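Local coordinates for predicted HD superfamily hydrolase (uncultured Thermotogales bacterium, PDB 2PQ7), which binds two iron ions in an HD-domain fold and is probably a metal-dependent hydrolase, its substrate not established, at residues T38-E43 with R133-G138. Residues are numbered along the deposited sequence; the frame is centred on the assembly and turned at random. Where two conformers were deposited one is given.
Sequences TFRVME and RLDAIG
Arg40, on helix 35-52, grips Asp135 side-on, presenting NE and NH2 to the two oxygens of one carboxylate. Arg40 NE gives the straighter bond (167°), 2.8 Å to Asp135 OD1, with the oxygen lying in the guanidinium plane. Arg40 NH2 reaches Asp135 OD2 at 3.0 Å, somewhat tilted from that plane. Both oxygens accept through their syn lone pairs, and the two flat groups are nearly coplanar, 22° apart. A bend at chi3 brings the edge of the guanidinium round to the carboxylate, while Arg40 CB passes 3.5 Å from Asp135 OD1. Arginine suits this place because its NE and NH2 donors match the spacing of two carboxylate oxygens, and its NH1 still serves Ser36.

This is the second shell of the H...HD...D metal site that defines the HD domain: Asp135 OD2 also bonds His37 ND1, and His37 is an iron ligand along with His66, Asp67 and Asp132. Aspartate fits because its short side chain carries two acceptor oxygens, so that both can meet Arg40 while OD2 also takes the bond from His37; with CG anti to the backbone N (chi1 -160°) it extends from the loop after helix 123-133 toward both partners. Cut back to an alanine here, Arg40 would probably leave the buried Asp135 carboxylate without the positive charge and two N-H donors it now has from this side chain, and freer to turn, weakening its hold on His37.

The next residue along the helix, Val41, supplies a compact, branched apolar surface beside the iron site. Its CG2 lies 4.4 Å from Asp135 CB, and the side chain also packs on Ala63, Ala131 and Asp132.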
loop_
_atom_site.group_PDB
_atom_site.type_symbol
_atom_site.label_atom_id
_atom_site.label_comp_id
_atom_site.label_asym_id
_atom_site.label_seq_id
_atom_site.Cartn_x
_atom_site.Cartn_y
_atom_site.Cartn_z
ATOM N N THR A 38 -1.265 12.720 14.892
ATOM C CA THR A 38 -1.805 12.883 16.250
ATOM C C THR A 38 -3.124 12.159 16.434
ATOM O O THR A 38 -3.357 11.477 17.421
ATOM C CB THR A 38 -1.934 14.387 16.597
ATOM O OG1 THR A 38 -0.601 14.894 16.803
ATOM C CG2 THR A 38 -2.657 14.556 17.818
ATOM N N PHE A 39 -3.998 12.253 15.435
ATOM C CA PHE A 39 -5.258 11.553 15.572
ATOM C C PHE A 39 -5.073 10.044 15.550
ATOM O O PHE A 39 -5.707 9.345 16.322
ATOM C CB PHE A 39 -6.220 11.976 14.476
ATOM C CG PHE A 39 -6.566 13.429 14.510
ATOM C CD1 PHE A 39 -6.773 14.079 15.715
ATOM C CD2 PHE A 39 -6.713 14.141 13.335
ATOM C CE1 PHE A 39 -7.094 15.423 15.756
ATOM C CE2 PHE A 39 -7.062 15.483 13.362
ATOM C CZ PHE A 39 -7.256 16.125 14.585
ATOM N N ARG A 40 -4.154 9.540 14.729
ATOM C CA ARG A 40 -3.911 8.088 14.712
ATOM C C ARG A 40 -3.298 7.617 16.037
ATOM O O ARG A 40 -3.587 6.526 16.528
ATOM C CB ARG A 40 -3.044 7.714 13.510
ATOM C CG ARG A 40 -3.786 7.954 12.182
ATOM C CD ARG A 40 -3.078 7.334 11.032
ATOM N NE ARG A 40 -1.708 7.804 10.900
ATOM C CZ ARG A 40 -1.306 8.885 10.215
ATOM N NH1 ARG A 40 -2.132 9.641 9.530
ATOM N NH2 ARG A 40 -0.045 9.211 10.244
ATOM N N VAL A 41 -2.406 8.439 16.597
ATOM C CA VAL A 41 -1.793 8.118 17.911
ATOM C C VAL A 41 -2.873 8.088 18.996
ATOM O O VAL A 41 -2.899 7.211 19.867
ATOM C CB VAL A 41 -0.630 9.077 18.239
ATOM C CG1 VAL A 41 -0.077 8.797 19.685
ATOM C CG2 VAL A 41 0.484 8.865 17.252
HETATM N N MSE A 42 -3.788 9.040 18.974
HETATM C CA MSE A 42 -4.824 9.003 19.948
HETATM C C MSE A 42 -5.726 7.759 19.773
HETATM O O MSE A 42 -6.129 7.159 20.764
HETATM C CB MSE A 42 -5.580 10.299 19.974
HETATM C CG MSE A 42 -6.624 10.266 21.030
HETATM SE SE MSE A 42 -8.263 9.720 20.227
HETATM C CE MSE A 42 -8.501 11.216 19.624
ATOM N N GLU A 43 -5.993 7.350 18.535
ATOM C CA GLU A 43 -6.766 6.114 18.311
ATOM C C GLU A 43 -6.021 4.923 18.893
ATOM O O GLU A 43 -6.633 4.081 19.573
ATOM C CB GLU A 43 -7.039 5.894 16.815
ATOM C CG GLU A 43 -7.968 6.939 16.231
ATOM C CD GLU A 43 -9.369 6.907 16.833
ATOM O OE1 GLU A 43 -9.772 5.841 17.358
ATOM O OE2 GLU A 43 -10.067 7.949 16.760
ATOM N N ARG A 133 4.742 5.096 18.521
ATOM C CA ARG A 133 5.614 4.268 17.683
ATOM C C ARG A 133 4.842 3.315 16.811
ATOM O O ARG A 133 5.301 2.991 15.697
ATOM C CB ARG A 133 6.668 3.537 18.512
ATOM C CG ARG A 133 7.598 4.465 19.235
ATOM C CD ARG A 133 8.523 3.806 20.215
ATOM N NE ARG A 133 9.388 2.854 19.511
ATOM C CZ ARG A 133 9.259 1.521 19.497
ATOM N NH1 ARG A 133 8.349 0.865 20.222
ATOM N NH2 ARG A 133 10.117 0.821 18.768
ATOM N N LEU A 134 3.626 2.922 17.212
ATOM C CA LEU A 134 2.826 2.024 16.373
ATOM C C LEU A 134 2.500 2.691 15.025
ATOM O O LEU A 134 2.204 1.999 14.057
ATOM C CB LEU A 134 1.483 1.681 17.026
ATOM C CG LEU A 134 1.449 0.523 18.012
ATOM C CD1 LEU A 134 0.090 0.465 18.761
ATOM C CD2 LEU A 134 1.714 -0.814 17.219
ATOM N N ASP A 135 2.528 4.016 14.973
ATOM C CA ASP A 135 2.177 4.731 13.741
ATOM C C ASP A 135 3.199 4.560 12.616
ATOM O O ASP A 135 2.904 4.922 11.483
ATOM C CB ASP A 135 1.916 6.214 14.019
ATOM C CG ASP A 135 1.101 6.865 12.909
ATOM O OD1 ASP A 135 0.049 6.302 12.531
ATOM O OD2 ASP A 135 1.524 7.939 12.455
ATOM N N ALA A 136 4.394 4.049 12.916
ATOM C CA ALA A 136 5.401 3.777 11.909
ATOM C C ALA A 136 5.103 2.510 11.075
ATOM O O ALA A 136 5.763 2.264 10.056
ATOM C CB ALA A 136 6.723 3.645 12.548
ATOM N N ILE A 137 4.137 1.710 11.498
ATOM C CA ILE A 137 3.790 0.485 10.794
ATOM C C ILE A 137 2.321 0.296 10.523
ATOM O O ILE A 137 1.453 0.831 11.194
ATOM C CB ILE A 137 4.324 -0.758 11.494
ATOM C CG1 ILE A 137 3.816 -0.856 12.925
ATOM C CG2 ILE A 137 5.844 -0.753 11.463
ATOM C CD1 ILE A 137 4.403 -2.021 13.703
ATOM N N GLY A 138 2.022 -0.500 9.498
ATOM C CA GLY A 138 0.646 -0.753 9.142
ATOM C C GLY A 138 0.298 -0.261 7.743
ATOM O O GLY A 138 1.174 0.194 6.994
#